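Local structure of ALBA-Domain Protein (Trypanosoma brucei, 7DL8) at residues A[64-75]-A[85-95]. The protein probably binds RNA through its Alba domain. Sequence-based numbering, arbitrary orientation.
Sequences MVVVKKITTSRQ and VDKIEIVVTKA
Ile70 and Ile90 face each other in a non-hydrogen-bonded pair of the long antiparallel beta hairpin of the Alba fold, in which strand 65-75 lies at the edge of the chain's own sheet and strand 85-94 lies next to it. The two side chains run alongside one another, with Ile70 CG1 3.9 Å from Ile90 CG1. The CG2 branch of Ile70, anti to its backbone N, is a bump seated between neighbours two residues apart on the other strand, 4.0 Å from both Ile88 CG1 and Ile90 CG1. Ile90 CG2 in turn meets Val67 CG1 at 3.9 Å. Val65 and Val92 extend this apolar face, which helices 22-34 and 49-61 cover; Ile70 itself packs on Ile70 of the second subunit.

Between Val67 and Lys69 the pairing slips by one residue. Lys68 and Lys69 both face Val91, a classic beta bulge: Val91 O accepts from Lys68 N, whereas Val91 N gives a nearly straight bond (175°) to Lys69 O. Lys68 CB is turned toward the partner strand, but its chain runs straight as far as CE, bends at the last torsion, and its end leads away.

On the other face of the sheet, Ser73, Gln75 and Lys87 pack without a direct polar bond among their side chains. The straight methylene chain of Lys87 runs past Ser73 OG, and Gln75 NE2 rests 3.6 Å from Lys87 CD.

On the Ile70 face near the hairpin's turn, Arg74 and Asp86 form a salt bridge flanked by Glu57 of the second subunit. The bond is tilted out of both the guanidinium and the carboxylate plane. A bend at chi3 (-113°) turns the Arg74 head, and NE reaches the syn side of Asp86 OD1 at 2.7 Å, the N-H...O angle being 143°.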
# COMPACT_ATOMS: atom_id res chain seq x y z
N MET A 64 -19.44 6.57 13.94
CA MET A 64 -19.24 5.91 15.23
C MET A 64 -18.22 6.62 16.11
O MET A 64 -18.37 6.61 17.33
CB MET A 64 -18.78 4.46 15.02
CG MET A 64 -19.74 3.61 14.22
SD MET A 64 -21.33 3.43 15.05
CE MET A 64 -21.04 1.92 15.97
N VAL A 65 -17.19 7.22 15.52
CA VAL A 65 -16.10 7.82 16.30
C VAL A 65 -15.89 9.26 15.86
O VAL A 65 -16.36 9.70 14.81
CB VAL A 65 -14.78 7.03 16.16
CG1 VAL A 65 -15.01 5.54 16.38
CG2 VAL A 65 -14.15 7.28 14.79
N VAL A 66 -15.18 9.99 16.71
CA VAL A 66 -14.64 11.30 16.37
C VAL A 66 -13.15 11.28 16.68
O VAL A 66 -12.73 10.70 17.69
CB VAL A 66 -15.35 12.44 17.14
CG1 VAL A 66 -16.74 12.66 16.58
CG2 VAL A 66 -15.41 12.12 18.62
N VAL A 67 -12.36 11.89 15.80
CA VAL A 67 -10.91 11.89 15.96
C VAL A 67 -10.53 12.94 17.01
O VAL A 67 -10.88 14.11 16.87
CB VAL A 67 -10.21 12.16 14.63
CG1 VAL A 67 -8.71 12.25 14.83
CG2 VAL A 67 -10.54 11.07 13.63
N LYS A 68 -9.82 12.50 18.04
CA LYS A 68 -9.37 13.41 19.09
C LYS A 68 -7.94 13.90 18.88
O LYS A 68 -7.63 15.03 19.28
CB LYS A 68 -9.47 12.72 20.46
CG LYS A 68 -9.02 13.59 21.63
CD LYS A 68 -8.90 12.78 22.92
CE LYS A 68 -8.35 13.63 24.05
NZ LYS A 68 -6.98 14.12 23.77
N LYS A 69 -7.10 13.11 18.22
CA LYS A 69 -5.70 13.48 18.04
C LYS A 69 -5.06 12.55 17.02
O LYS A 69 -5.36 11.36 16.99
CB LYS A 69 -4.94 13.40 19.37
CG LYS A 69 -3.61 14.14 19.38
CD LYS A 69 -3.04 14.23 20.79
CE LYS A 69 -2.21 13.00 21.12
NZ LYS A 69 -2.15 12.75 22.59
N ILE A 70 -4.18 13.11 16.19
CA ILE A 70 -3.35 12.35 15.26
C ILE A 70 -1.92 12.84 15.42
O ILE A 70 -1.65 14.04 15.29
CB ILE A 70 -3.81 12.51 13.80
CG1 ILE A 70 -5.29 12.14 13.66
CG2 ILE A 70 -2.96 11.64 12.89
CD1 ILE A 70 -5.81 12.29 12.24
N THR A 71 -1.00 11.91 15.71
CA THR A 71 0.41 12.22 15.83
C THR A 71 1.23 11.26 14.98
O THR A 71 0.85 10.11 14.77
CB THR A 71 0.90 12.15 17.29
OG1 THR A 71 0.89 10.79 17.74
CG2 THR A 71 0.02 12.99 18.20
N THR A 72 2.36 11.76 14.49
CA THR A 72 3.34 10.95 13.77
C THR A 72 4.65 10.93 14.54
O THR A 72 4.99 11.89 15.24
CB THR A 72 3.57 11.48 12.35
OG1 THR A 72 4.09 12.81 12.41
CG2 THR A 72 2.27 11.48 11.56
N SER A 73 5.39 9.83 14.41
CA SER A 73 6.65 9.66 15.11
C SER A 73 7.55 8.75 14.29
O SER A 73 7.14 8.18 13.28
CB SER A 73 6.43 9.10 16.52
OG SER A 73 6.21 7.70 16.49
N ARG A 74 8.80 8.61 14.75
CA ARG A 74 9.79 7.80 14.07
C ARG A 74 10.52 6.93 15.09
O ARG A 74 11.07 7.45 16.07
CB ARG A 74 10.79 8.67 13.31
CG ARG A 74 11.69 7.91 12.35
CD ARG A 74 12.40 8.86 11.40
NE ARG A 74 11.94 8.69 10.03
CZ ARG A 74 12.55 9.21 8.97
NH1 ARG A 74 13.65 9.94 9.12
NH2 ARG A 74 12.07 9.01 7.76
N GLN A 75 10.52 5.62 14.86
CA GLN A 75 11.22 4.64 15.68
C GLN A 75 12.18 3.84 14.82
O GLN A 75 12.17 3.92 13.59
CB GLN A 75 10.23 3.71 16.40
CG GLN A 75 9.24 3.02 15.47
CD GLN A 75 8.24 2.17 16.23
OE1 GLN A 75 8.28 0.94 16.16
NE2 GLN A 75 7.35 2.81 16.97
N VAL A 85 11.68 3.60 11.06
CA VAL A 85 10.30 3.20 10.84
C VAL A 85 9.40 4.32 11.32
O VAL A 85 9.47 4.72 12.49
CB VAL A 85 9.96 1.88 11.55
CG1 VAL A 85 8.51 1.50 11.31
CG2 VAL A 85 10.89 0.77 11.08
N ASP A 86 8.55 4.83 10.43
CA ASP A 86 7.61 5.89 10.78
C ASP A 86 6.29 5.29 11.26
O ASP A 86 5.90 4.19 10.87
CB ASP A 86 7.38 6.81 9.59
CG ASP A 86 8.61 7.61 9.23
OD1 ASP A 86 9.27 8.13 10.15
OD2 ASP A 86 8.93 7.71 8.02
N LYS A 87 5.60 6.05 12.11
CA LYS A 87 4.42 5.56 12.80
C LYS A 87 3.37 6.66 12.89
O LYS A 87 3.69 7.82 13.14
CB LYS A 87 4.79 5.06 14.20
CG LYS A 87 3.63 4.89 15.16
CD LYS A 87 4.14 4.45 16.52
CE LYS A 87 3.01 4.30 17.53
NZ LYS A 87 3.53 4.13 18.91
N ILE A 88 2.11 6.28 12.68
CA ILE A 88 0.97 7.16 12.88
C ILE A 88 0.15 6.62 14.05
O ILE A 88 0.15 5.42 14.33
CB ILE A 88 0.10 7.29 11.61
CG1 ILE A 88 -0.79 8.54 11.68
CG2 ILE A 88 -0.75 6.05 11.40
CD1 ILE A 88 -1.54 8.83 10.40
N GLU A 89 -0.52 7.53 14.76
CA GLU A 89 -1.35 7.15 15.90
C GLU A 89 -2.58 8.06 15.93
O GLU A 89 -2.45 9.27 16.12
CB GLU A 89 -0.58 7.25 17.22
CG GLU A 89 -1.38 6.80 18.43
CD GLU A 89 -0.60 6.92 19.72
OE1 GLU A 89 -0.47 8.05 20.25
OE2 GLU A 89 -0.11 5.88 20.22
N ILE A 90 -3.75 7.47 15.73
CA ILE A 90 -5.02 8.19 15.74
C ILE A 90 -5.79 7.81 17.00
O ILE A 90 -6.01 6.62 17.26
CB ILE A 90 -5.85 7.89 14.48
CG1 ILE A 90 -5.05 8.24 13.22
CG2 ILE A 90 -7.17 8.65 14.51
CD1 ILE A 90 -5.13 7.18 12.14
N VAL A 91 -6.19 8.81 17.77
CA VAL A 91 -6.98 8.61 18.98
C VAL A 91 -8.43 8.89 18.64
O VAL A 91 -8.77 10.01 18.22
CB VAL A 91 -6.49 9.51 20.12
CG1 VAL A 91 -7.29 9.24 21.39
CG2 VAL A 91 -5.01 9.31 20.37
N VAL A 92 -9.30 7.90 18.82
CA VAL A 92 -10.72 8.02 18.53
C VAL A 92 -11.51 7.84 19.81
O VAL A 92 -11.13 7.05 20.68
CB VAL A 92 -11.17 7.01 17.45
CG1 VAL A 92 -10.38 7.22 16.17
CG2 VAL A 92 -11.01 5.58 17.95
N THR A 93 -12.60 8.59 19.93
CA THR A 93 -13.55 8.46 21.02
C THR A 93 -14.94 8.25 20.44
O THR A 93 -15.15 8.34 19.23
CB THR A 93 -13.54 9.69 21.95
OG1 THR A 93 -14.11 10.81 21.27
CG2 THR A 93 -12.12 10.02 22.37
N LYS A 94 -15.90 7.96 21.32
CA LYS A 94 -17.27 7.76 20.88
C LYS A 94 -17.84 9.03 20.26
O LYS A 94 -17.61 10.14 20.75
CB LYS A 94 -18.16 7.34 22.05
CG LYS A 94 -18.16 5.86 22.37
CD LYS A 94 -19.10 5.60 23.54
CE LYS A 94 -18.68 4.39 24.34
NZ LYS A 94 -17.46 4.67 25.16
N ALA A 95 -18.59 8.86 19.17
CA ALA A 95 -19.35 9.95 18.60
C ALA A 95 -20.72 10.00 19.26
O ALA A 95 -21.11 9.10 20.02
CB ALA A 95 -19.48 9.79 17.09